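Local structure of glycoside Hydrolase (Bacteroides uniformis, 5T99) at residues 721-724 with 728-731; 752-757 with 788-793; 803-808 with 813-818. The protein is a family 2 glycoside hydrolase that probably cleaves galactosyl units from agarose-derived oligosaccharides and binds the galactose-mimicking iminosugar galacto-isofagomine in its pocket. All blocks are in the same frame, centred on the assembly; numbering follows the deposited sequence. Where two conformers were deposited one is given.

Interaction 1 of 3, residues 721-724 with 728-731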
ATOM      1  N   LYS A 721      -5.626   9.416  20.239  1.00 31.30           N
ATOM      2  CA  LYS A 721      -6.336   9.204  21.507  1.00 34.38           C
ATOM      3  C   LYS A 721      -7.842   9.021  21.320  1.00 33.60           C
ATOM      4  O   LYS A 721      -8.520   8.592  22.252  1.00 36.68           O
ATOM      5  CB  LYS A 721      -6.090  10.362  22.481  1.00 38.79           C
ATOM      6  CG  LYS A 721      -4.661  10.468  22.987  1.00 42.90           C
ATOM      7  CD  LYS A 721      -4.450  11.779  23.734  1.00 47.14           C
ATOM      8  CE  LYS A 721      -3.203  11.745  24.613  1.00 50.51           C
ATOM      9  NZ  LYS A 721      -3.379  10.898  25.830  1.00 52.09           N
ATOM     10  N   VAL A 722      -8.365   9.357  20.138  1.00 32.13           N
ATOM     11  CA  VAL A 722      -9.777   9.145  19.813  1.00 30.51           C
ATOM     12  C   VAL A 722      -9.894   8.305  18.539  1.00 29.17           C
ATOM     13  O   VAL A 722      -9.241   8.616  17.541  1.00 28.27           O
ATOM     14  CB  VAL A 722     -10.523  10.499  19.670  1.00 30.87           C
ATOM     15  CG1 VAL A 722     -11.997  10.272  19.334  1.00 31.00           C
ATOM     16  CG2 VAL A 722     -10.372  11.333  20.950  1.00 30.11           C
ATOM     17  N   ILE A 723     -10.709   7.240  18.586  1.00 28.79           N
ATOM     18  CA  ILE A 723     -10.949   6.358  17.429  1.00 28.90           C
ATOM     19  C   ILE A 723     -12.424   6.026  17.241  1.00 28.96           C
ATOM     20  O   ILE A 723     -13.234   6.240  18.137  1.00 29.21           O
ATOM     21  CB  ILE A 723     -10.134   5.043  17.507  1.00 29.26           C
ATOM     22  CG1 ILE A 723     -10.508   4.207  18.742  1.00 29.74           C
ATOM     23  CG2 ILE A 723      -8.645   5.347  17.511  1.00 28.78           C
ATOM     24  CD1 ILE A 723      -9.967   2.797  18.686  1.00 29.32           C
ATOM     25  N   THR A 724     -12.762   5.497  16.069  1.00 28.86           N
ATOM     26  CA  THR A 724     -14.157   5.254  15.700  1.00 29.40           C
ATOM     27  C   THR A 724     -14.637   3.893  16.198  1.00 28.09           C
ATOM     28  O   THR A 724     -13.922   2.898  16.088  1.00 26.17           O
ATOM     29  CB  THR A 724     -14.360   5.344  14.172  1.00 30.15           C
ATOM     30  OG1 THR A 724     -13.845   6.594  13.705  1.00 32.34           O
ATOM     31  CG2 THR A 724     -15.845   5.248  13.801  1.00 30.69           C
ATOM     32  N   LYS A 728     -13.186  -1.828  13.561  0.50 22.50           N
ATOM     33  CA  LYS A 728     -12.071  -1.929  12.610  0.50 22.08           C
ATOM     34  C   LYS A 728     -10.924  -0.938  12.899  0.50 21.45           C
ATOM     35  O   LYS A 728      -9.746  -1.263  12.689  0.50 20.98           O
ATOM     36  CB  LYS A 728     -12.617  -1.720  11.190  0.50 21.78           C
ATOM     37  CG  LYS A 728     -13.920  -2.470  10.931  0.50 21.69           C
ATOM     38  CD  LYS A 728     -14.547  -2.123   9.584  0.50 21.54           C
ATOM     39  CE  LYS A 728     -15.201  -0.744   9.585  0.50 21.22           C
ATOM     40  NZ  LYS A 728     -15.875  -0.426   8.291  0.50 20.97           N
ATOM     41  N   ASP A 729     -11.272   0.253  13.381  1.00 21.03           N
ATOM     42  CA  ASP A 729     -10.314   1.339  13.609  1.00 20.86           C
ATOM     43  C   ASP A 729      -9.340   1.034  14.738  1.00 20.86           C
ATOM     44  O   ASP A 729      -9.685   0.335  15.686  1.00 21.42           O
ATOM     45  CB  ASP A 729     -11.100   2.617  13.936  1.00 21.22           C
ATOM     46  CG  ASP A 729     -10.312   3.872  13.715  1.00 21.36           C
ATOM     47  OD1 ASP A 729      -9.216   3.823  13.091  1.00 20.78           O
ATOM     48  OD2 ASP A 729     -10.807   4.934  14.166  1.00 20.48           O
ATOM     49  N   LEU A 730      -8.131   1.580  14.629  1.00 20.57           N
ATOM     50  CA  LEU A 730      -7.003   1.195  15.466  1.00 20.15           C
ATOM     51  C   LEU A 730      -6.367   2.399  16.130  1.00 19.83           C
ATOM     52  O   LEU A 730      -6.362   3.480  15.560  1.00 20.01           O
ATOM     53  CB  LEU A 730      -5.920   0.534  14.603  1.00 20.37           C
ATOM     54  CG  LEU A 730      -6.308  -0.626  13.687  1.00 20.97           C
ATOM     55  CD1 LEU A 730      -5.184  -0.943  12.712  1.00 21.39           C
ATOM     56  CD2 LEU A 730      -6.661  -1.856  14.510  1.00 21.16           C
ATOM     57  N   SER A 731      -5.815   2.202  17.322  1.00 19.88           N
ATOM     58  CA  SER A 731      -4.811   3.118  17.858  1.00 20.80           C
ATOM     59  C   SER A 731      -3.485   2.381  17.874  1.00 20.89           C
ATOM     60  O   SER A 731      -3.415   1.244  18.319  1.00 21.64           O
ATOM     61  CB  SER A 731      -5.164   3.617  19.260  1.00 21.10           C
ATOM     62  OG  SER A 731      -4.334   4.727  19.621  1.00 21.11           O
TER

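Interaction 2 of 3, residues 752-757 with 788-793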
ATOM      1  N   VAL A 752       7.495  -6.661  27.500  1.00 32.39           N
ATOM      2  CA  VAL A 752       6.375  -5.873  27.999  1.00 32.09           C
ATOM      3  C   VAL A 752       5.083  -6.668  27.822  1.00 31.90           C
ATOM      4  O   VAL A 752       4.888  -7.313  26.804  1.00 31.97           O
ATOM      5  CB  VAL A 752       6.303  -4.518  27.271  1.00 32.30           C
ATOM      6  CG1 VAL A 752       5.170  -3.653  27.819  1.00 32.09           C
ATOM      7  CG2 VAL A 752       7.648  -3.801  27.379  1.00 31.45           C
ATOM      8  N   GLU A 753       4.219  -6.635  28.830  1.00 33.47           N
ATOM      9  CA  GLU A 753       2.933  -7.337  28.797  1.00 34.41           C
ATOM     10  C   GLU A 753       1.821  -6.307  28.756  1.00 32.99           C
ATOM     11  O   GLU A 753       1.961  -5.217  29.308  1.00 33.21           O
ATOM     12  CB  GLU A 753       2.771  -8.262  30.010  1.00 37.01           C
ATOM     13  CG  GLU A 753       3.984  -9.169  30.242  1.00 39.37           C
ATOM     14  CD  GLU A 753       3.660 -10.588  30.677  1.00 40.62           C
ATOM     15  OE1 GLU A 753       4.611 -11.308  31.056  1.00 44.74           O
ATOM     16  OE2 GLU A 753       2.488 -11.002  30.626  1.00 41.32           O
ATOM     17  N   PHE A 754       0.724  -6.645  28.090  1.00 31.28           N
ATOM     18  CA  PHE A 754      -0.316  -5.666  27.822  1.00 30.64           C
ATOM     19  C   PHE A 754      -1.678  -6.187  28.226  1.00 32.18           C
ATOM     20  O   PHE A 754      -2.013  -7.359  28.034  1.00 32.93           O
ATOM     21  CB  PHE A 754      -0.323  -5.275  26.346  1.00 28.61           C
ATOM     22  CG  PHE A 754       0.997  -4.742  25.847  1.00 26.16           C
ATOM     23  CD1 PHE A 754       1.361  -3.423  26.082  1.00 25.01           C
ATOM     24  CD2 PHE A 754       1.867  -5.559  25.135  1.00 25.00           C
ATOM     25  CE1 PHE A 754       2.559  -2.923  25.613  1.00 24.13           C
ATOM     26  CE2 PHE A 754       3.073  -5.066  24.669  1.00 24.42           C
ATOM     27  CZ  PHE A 754       3.419  -3.748  24.914  1.00 23.97           C
ATOM     28  N   SER A 755      -2.462  -5.285  28.784  1.00 33.23           N
ATOM     29  CA  SER A 755      -3.808  -5.582  29.209  1.00 34.34           C
ATOM     30  C   SER A 755      -4.670  -4.435  28.671  1.00 33.22           C
ATOM     31  O   SER A 755      -4.283  -3.261  28.765  1.00 31.84           O
ATOM     32  CB  SER A 755      -3.839  -5.707  30.745  1.00 34.71           C
ATOM     33  OG  SER A 755      -5.142  -5.582  31.281  1.00 36.42           O
ATOM     34  N   VAL A 756      -5.809  -4.790  28.082  1.00 33.01           N
ATOM     35  CA  VAL A 756      -6.725  -3.827  27.478  1.00 34.44           C
ATOM     36  C   VAL A 756      -8.135  -4.099  27.993  1.00 35.94           C
ATOM     37  O   VAL A 756      -8.646  -5.206  27.833  1.00 36.11           O
ATOM     38  CB  VAL A 756      -6.678  -3.932  25.937  1.00 34.78           C
ATOM     39  CG1 VAL A 756      -7.628  -2.930  25.286  1.00 35.07           C
ATOM     40  CG2 VAL A 756      -5.245  -3.734  25.452  1.00 34.21           C
ATOM     41  N   GLU A 757      -8.749  -3.087  28.609  1.00 39.31           N
ATOM     42  CA  GLU A 757     -10.054  -3.213  29.266  1.00 43.12           C
ATOM     43  C   GLU A 757     -10.991  -2.114  28.763  1.00 41.75           C
ATOM     44  O   GLU A 757     -10.538  -1.030  28.374  1.00 41.11           O
ATOM     45  CB  GLU A 757      -9.927  -3.065  30.797  1.00 48.02           C
ATOM     46  CG  GLU A 757      -8.817  -3.868  31.484  1.00 54.29           C
ATOM     47  CD  GLU A 757      -9.287  -5.194  32.069  1.00 58.83           C
ATOM     48  OE1 GLU A 757      -9.035  -5.429  33.276  1.00 59.97           O
ATOM     49  OE2 GLU A 757      -9.908  -5.997  31.332  1.00 62.91           O
ATOM     50  N   CYS A 788       8.728  -0.862  21.213  1.00 27.09           N
ATOM     51  CA  CYS A 788       7.838  -1.798  20.568  1.00 27.30           C
ATOM     52  C   CYS A 788       6.493  -1.078  20.357  1.00 26.20           C
ATOM     53  O   CYS A 788       6.397   0.136  20.576  1.00 24.65           O
ATOM     54  CB  CYS A 788       7.752  -3.106  21.370  1.00 27.68           C
ATOM     55  SG  CYS A 788       6.982  -3.012  22.993  1.00 28.62           S
ATOM     56  N   MET A 789       5.480  -1.796  19.889  1.00 25.48           N
ATOM     57  CA  MET A 789       4.270  -1.151  19.388  1.00 25.51           C
ATOM     58  C   MET A 789       3.071  -2.005  19.713  1.00 25.01           C
ATOM     59  O   MET A 789       3.014  -3.163  19.305  1.00 24.96           O
ATOM     60  CB  MET A 789       4.382  -0.958  17.871  1.00 25.29           C
ATOM     61  CG  MET A 789       3.172  -0.313  17.194  1.00 25.21           C
ATOM     62  SD  MET A 789       2.967   1.432  17.580  1.00 25.03           S
ATOM     63  CE  MET A 789       4.447   2.112  16.818  1.00 24.31           C
ATOM     64  N   LEU A 790       2.123  -1.413  20.435  1.00 24.17           N
ATOM     65  CA  LEU A 790       0.876  -2.064  20.795  1.00 24.43           C
ATOM     66  C   LEU A 790      -0.211  -1.548  19.866  1.00 24.50           C
ATOM     67  O   LEU A 790      -0.294  -0.348  19.619  1.00 23.72           O
ATOM     68  CB  LEU A 790       0.511  -1.731  22.253  1.00 24.44           C
ATOM     69  CG  LEU A 790      -0.862  -2.219  22.729  1.00 24.48           C
ATOM     70  CD1 LEU A 790      -0.892  -3.735  22.763  1.00 24.52           C
ATOM     71  CD2 LEU A 790      -1.213  -1.649  24.091  1.00 24.92           C
ATOM     72  N   ILE A 791      -1.068  -2.446  19.387  1.00 24.99           N
ATOM     73  CA  ILE A 791      -2.170  -2.056  18.512  1.00 24.95           C
ATOM     74  C   ILE A 791      -3.485  -2.462  19.162  1.00 24.30           C
ATOM     75  O   ILE A 791      -3.718  -3.632  19.411  1.00 24.12           O
ATOM     76  CB  ILE A 791      -2.030  -2.674  17.092  1.00 25.21           C
ATOM     77  CG1 ILE A 791      -0.662  -2.318  16.487  1.00 25.55           C
ATOM     78  CG2 ILE A 791      -3.135  -2.158  16.174  1.00 24.68           C
ATOM     79  CD1 ILE A 791      -0.299  -3.094  15.237  1.00 25.54           C
ATOM     80  N   VAL A 792      -4.345  -1.491  19.437  1.00 24.91           N
ATOM     81  CA  VAL A 792      -5.684  -1.793  19.947  1.00 26.24           C
ATOM     82  C   VAL A 792      -6.735  -1.431  18.907  1.00 26.33           C
ATOM     83  O   VAL A 792      -6.447  -0.714  17.968  1.00 25.98           O
ATOM     84  CB  VAL A 792      -5.973  -1.137  21.324  1.00 27.28           C
ATOM     85  CG1 VAL A 792      -4.945  -1.603  22.347  1.00 26.97           C
ATOM     86  CG2 VAL A 792      -6.027   0.392  21.252  1.00 27.25           C
ATOM     87  N   GLN A 793      -7.939  -1.969  19.091  1.00 27.27           N
ATOM     88  CA  GLN A 793      -9.033  -1.856  18.140  1.00 27.11           C
ATOM     89  C   GLN A 793     -10.352  -1.657  18.864  1.00 28.18           C
ATOM     90  O   GLN A 793     -10.591  -2.281  19.888  1.00 28.31           O
ATOM     91  CB  GLN A 793      -9.118  -3.126  17.308  1.00 26.93           C
ATOM     92  CG  GLN A 793     -10.092  -3.047  16.141  1.00 27.00           C
ATOM     93  CD  GLN A 793      -9.909  -4.190  15.164  1.00 27.05           C
ATOM     94  OE1 GLN A 793      -9.563  -3.984  13.997  1.00 26.47           O
ATOM     95  NE2 GLN A 793     -10.145  -5.400  15.632  1.00 26.03           N
TER

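Interaction 3 of 3, residues 803-808 with 813-818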
ATOM      1  N   ASN A 803      -9.120   1.213  28.276  1.00 34.36           N
ATOM      2  CA  ASN A 803      -8.031   1.414  29.246  1.00 34.24           C
ATOM      3  C   ASN A 803      -6.917   0.419  29.040  1.00 33.59           C
ATOM      4  O   ASN A 803      -7.136  -0.784  29.130  1.00 34.12           O
ATOM      5  CB  ASN A 803      -8.564   1.298  30.673  1.00 33.98           C
ATOM      6  CG  ASN A 803      -9.705   2.258  30.935  1.00 34.65           C
ATOM      7  OD1 ASN A 803     -10.804   1.841  31.303  1.00 35.60           O
ATOM      8  ND2 ASN A 803      -9.463   3.550  30.708  1.00 33.87           N
ATOM      9  N   ILE A 804      -5.721   0.936  28.769  1.00 33.66           N
ATOM     10  CA  ILE A 804      -4.552   0.118  28.485  1.00 34.51           C
ATOM     11  C   ILE A 804      -3.633   0.120  29.702  1.00 33.91           C
ATOM     12  O   ILE A 804      -3.447   1.153  30.341  1.00 34.21           O
ATOM     13  CB  ILE A 804      -3.749   0.662  27.278  1.00 35.15           C
ATOM     14  CG1 ILE A 804      -4.672   1.080  26.117  1.00 36.92           C
ATOM     15  CG2 ILE A 804      -2.701  -0.346  26.826  1.00 34.91           C
ATOM     16  CD1 ILE A 804      -5.699   0.053  25.685  1.00 37.35           C
ATOM     17  N   THR A 805      -3.046  -1.039  29.989  1.00 33.73           N
ATOM     18  CA  THR A 805      -2.029  -1.178  31.029  1.00 32.78           C
ATOM     19  C   THR A 805      -0.846  -1.950  30.450  1.00 31.57           C
ATOM     20  O   THR A 805      -1.026  -3.026  29.889  1.00 30.72           O
ATOM     21  CB  THR A 805      -2.609  -1.899  32.264  1.00 32.52           C
ATOM     22  OG1 THR A 805      -3.647  -1.090  32.831  1.00 31.04           O
ATOM     23  CG2 THR A 805      -1.538  -2.158  33.323  1.00 32.38           C
ATOM     24  N   ALA A 806       0.350  -1.376  30.574  1.00 32.06           N
ATOM     25  CA  ALA A 806       1.587  -2.003  30.103  1.00 33.12           C
ATOM     26  C   ALA A 806       2.530  -2.201  31.280  1.00 34.00           C
ATOM     27  O   ALA A 806       2.881  -1.236  31.968  1.00 35.14           O
ATOM     28  CB  ALA A 806       2.252  -1.155  29.029  1.00 32.87           C
ATOM     29  N   THR A 807       2.927  -3.455  31.496  1.00 34.69           N
ATOM     30  CA  THR A 807       3.773  -3.866  32.610  1.00 33.83           C
ATOM     31  C   THR A 807       4.992  -4.584  32.070  1.00 35.00           C
ATOM     32  O   THR A 807       4.980  -5.091  30.947  1.00 34.75           O
ATOM     33  CB  THR A 807       3.033  -4.832  33.556  1.00 33.22           C
ATOM     34  OG1 THR A 807       2.718  -6.045  32.868  1.00 31.74           O
ATOM     35  CG2 THR A 807       1.743  -4.213  34.062  1.00 33.76           C
ATOM     36  N   SER A 808       6.035  -4.632  32.889  1.00 35.54           N
ATOM     37  CA  SER A 808       7.296  -5.283  32.540  1.00 36.45           C
ATOM     38  C   SER A 808       8.072  -5.512  33.842  1.00 37.51           C
ATOM     39  O   SER A 808       8.128  -4.621  34.689  1.00 36.95           O
ATOM     40  CB  SER A 808       8.093  -4.404  31.566  1.00 35.61           C
ATOM     41  OG  SER A 808       9.263  -5.053  31.088  1.00 34.65           O
ATOM     42  N   THR A 813       5.107   0.492  35.765  1.00 31.83           N
ATOM     43  CA  THR A 813       3.897   0.265  34.975  1.00 32.69           C
ATOM     44  C   THR A 813       3.400   1.557  34.295  1.00 34.46           C
ATOM     45  O   THR A 813       3.533   2.643  34.858  1.00 34.91           O
ATOM     46  CB  THR A 813       2.782  -0.318  35.886  1.00 32.08           C
ATOM     47  OG1 THR A 813       3.155  -1.629  36.329  1.00 31.33           O
ATOM     48  CG2 THR A 813       1.435  -0.397  35.184  1.00 32.14           C
ATOM     49  N   ALA A 814       2.852   1.427  33.081  1.00 35.00           N
ATOM     50  CA  ALA A 814       2.285   2.571  32.333  1.00 34.72           C
ATOM     51  C   ALA A 814       0.818   2.352  31.985  1.00 34.28           C
ATOM     52  O   ALA A 814       0.402   1.228  31.708  1.00 33.94           O
ATOM     53  CB  ALA A 814       3.080   2.807  31.068  1.00 35.19           C
ATOM     54  N   LYS A 815       0.044   3.433  32.002  1.00 34.66           N
ATOM     55  CA  LYS A 815      -1.372   3.393  31.620  1.00 36.15           C
ATOM     56  C   LYS A 815      -1.698   4.497  30.627  1.00 34.51           C
ATOM     57  O   LYS A 815      -1.056   5.547  30.606  1.00 34.29           O
ATOM     58  CB  LYS A 815      -2.280   3.535  32.845  1.00 37.48           C
ATOM     59  CG  LYS A 815      -2.236   2.349  33.801  1.00 38.79           C
ATOM     60  CD  LYS A 815      -2.793   2.705  35.175  1.00 39.73           C
ATOM     61  CE  LYS A 815      -2.679   1.546  36.158  1.00 40.58           C
ATOM     62  NZ  LYS A 815      -3.594   0.420  35.831  1.00 40.70           N
ATOM     63  N   THR A 816      -2.692   4.244  29.790  1.00 33.44           N
ATOM     64  CA  THR A 816      -3.240   5.292  28.923  1.00 33.25           C
ATOM     65  C   THR A 816      -4.659   4.919  28.547  1.00 32.65           C
ATOM     66  O   THR A 816      -5.015   3.729  28.547  1.00 30.95           O
ATOM     67  CB  THR A 816      -2.358   5.537  27.663  1.00 31.56           C
ATOM     68  OG1 THR A 816      -2.748   6.756  27.017  1.00 29.68           O
ATOM     69  CG2 THR A 816      -2.453   4.386  26.683  1.00 30.71           C
ATOM     70  N   THR A 817      -5.461   5.936  28.246  1.00 33.09           N
ATOM     71  CA  THR A 817      -6.843   5.732  27.823  1.00 35.29           C
ATOM     72  C   THR A 817      -7.038   6.149  26.370  1.00 34.76           C
ATOM     73  O   THR A 817      -6.550   7.197  25.939  1.00 34.60           O
ATOM     74  CB  THR A 817      -7.844   6.506  28.712  1.00 35.88           C
ATOM     75  OG1 THR A 817      -7.667   6.117  30.074  1.00 37.45           O
ATOM     76  CG2 THR A 817      -9.295   6.205  28.300  1.00 36.53           C
ATOM     77  N   ILE A 818      -7.758   5.312  25.627  1.00 35.37           N
ATOM     78  CA  ILE A 818      -8.191   5.636  24.275  1.00 35.25           C
ATOM     79  C   ILE A 818      -9.708   5.811  24.336  1.00 35.34           C
ATOM     80  O   ILE A 818     -10.422   4.934  24.837  1.00 34.05           O
ATOM     81  CB  ILE A 818      -7.808   4.529  23.262  1.00 33.58           C
ATOM     82  CG1 ILE A 818      -6.309   4.219  23.313  1.00 33.33           C
ATOM     83  CG2 ILE A 818      -8.215   4.931  21.852  1.00 34.42           C
ATOM     84  CD1 ILE A 818      -5.380   5.385  23.020  1.00 32.69           C
TER

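Interaction 1 of 3, residues 721-724 with 728-731
A side-chain carboxylate meets a backbone N-H here, D729 gripping T724 at the short link where the chain leaves an edge strand of one β-sheet and enters the facing sheet. The N-H of T724 points almost straight at D729 OD2, with 2.8 Å between T724 N and D729 OD2 and 175° at the hydrogen. It uses the anti lone pair of that oxygen, the one turned away from OD1. With D729 CG anti to its own backbone N (chi1 -160°), the carboxylate reaches back across the turn. Its other oxygen, OD1, takes the N-H of L730 from above the carboxylate plane in a bent bond of 2.9 Å (L730 N to D729 OD1, 134° at the hydrogen) and forms a salt bridge with R720. Both oxygens are therefore engaged, which should fix the rotation of this buried acid, and R720 probably favours its charged form. In the β-sandwich of the C-terminal domain, 722-724 runs parallel to strand 814-821 whereas 730-738 pairs with 787-793, and D729 bridges the link between the two sheets. I723 packs beside the acid: its CB lies 3.4 Å from D729 OD2, while its CG2 methyl sits 3.5 Å from L730 O. I723 CG2 also lies 4.3 Å from S731 CB, and S731 OG is hydrogen-bonded to the carbonyl of R720.

Interaction 2 of 3, residues 752-757 with 788-793
Two strands from the facing sheets of a β-sandwich, 752-757 and 788-793, press their inner side chains together in the hydrophobic core of the C-terminal domain. They run in nearly the same direction, 16° apart, and their axes come within 9.5 Å, a separation bridged by side chains with no hydrogen bond between the strands. F754 and L790 form the centre. The two side chains come from opposing strands and overlap alongside, and L790 lays its CD1 methyl over one face of the phenyl ring, 4.1 Å from the F754 ring centroid and displaced toward the rim, a CH-pi contact. L790 CD2 lies on the same side of the ring but beyond its rim, 3.7 Å from F754 CD1. Extension of L790 CG anti to its backbone N (chi1 173°) carries this isobutyl fork up to the aromatic. C788 approaches from another direction: its SG lies near the ring plane, 4.1 Å from F754 CZ, so the sulfur-aromatic contact is made at the edge and not over the face. Two residues farther along both strands, V756 and V792 meet through methyls, with V756 CG2 3.8 Å from V792 CG1. Neighbouring strands close the core around these pairs. V765 lies against both F754 and L790, F762 adds to the surroundings of L790, and I804 reaches V756 and L790 from the strand beside 751-758. Alternate residues turned inward, a ring with an aliphatic fork on one face and a thiol at its edge, and a small angle between the strands of opposed sheets are all features of aligned face-to-face β-sandwich packing, consistent with an immunoglobulin-like domain.

Interaction 3 of 3, residues 803-808 with 813-818
I804 and T816 exchange two backbone hydrogen bonds, I804 N to T816 O at 2.9 Å and T816 N to I804 O at 3.2 Å. A806 and A814 repeat the pattern more evenly, with A806 N to A814 O at 2.8 Å and A814 N to A806 O at 2.9 Å; both of these bonds are nearly straight and lie in the carbonyl planes. T805 with K815, between these pairs, and N803 with T817, beyond I804-T816, are non-hydrogen-bonded pairs. There the side chains add their own links. N803 and T817 stand side by side, and the amide ND2 of N803 makes a weak, bent hydrogen bond to T817 OG1 at 3.2 Å. Beside T805 the K815 chain runs out extended until a bend at chi4 (-70°) turns its ammonium back, giving a weak bond of 3.4 Å from K815 NZ to T805 OG1. Toward the turn, methyl contact takes over, with T805 CG2 3.9 Å from T813 CG2 and T807 CG2 also near the T813 side chain. N803, T805, K815 and T817 thus form a polar face. On the other face, I804, A806, A814 and T816 point toward the facing sheet, and the T816 methyl lies against I804 CB and CG1. Outside the pair, I804 reaches L790, V792 and I733, while the small alanines A806 and A814 both pack on L716. Backbone bonds from N803, T805 and T807 to strand 751-758 hold the far side of 803-807, which therefore has a partner on either side. One face polar, the other turned to the core, and consecutive strands joined by a short turn make this an antiparallel β-hairpin within a β-sandwich sheet.

In the fold
All three contacts belong to one C-terminal β-sandwich and follow one another along the chain without interleaving. Interaction 1 marks the passage from the five-stranded sheet to the four-stranded one, interaction 2 joins the faces of these sheets, and interaction 3 pairs the last two strands of the five-stranded sheet. Centres of interactions 2 and 3 lie about 8 Å apart, linked because their strands 751-758 and 800-807 are neighbours in one sheet; interaction 1 is about 13 Å from interaction 2 and 16 Å from interaction 3. I818 packs on I723 and S731, and S731 probably hydrogen-bonds V792. Inter-sheet link, core and hairpin thus form one continuous domain body.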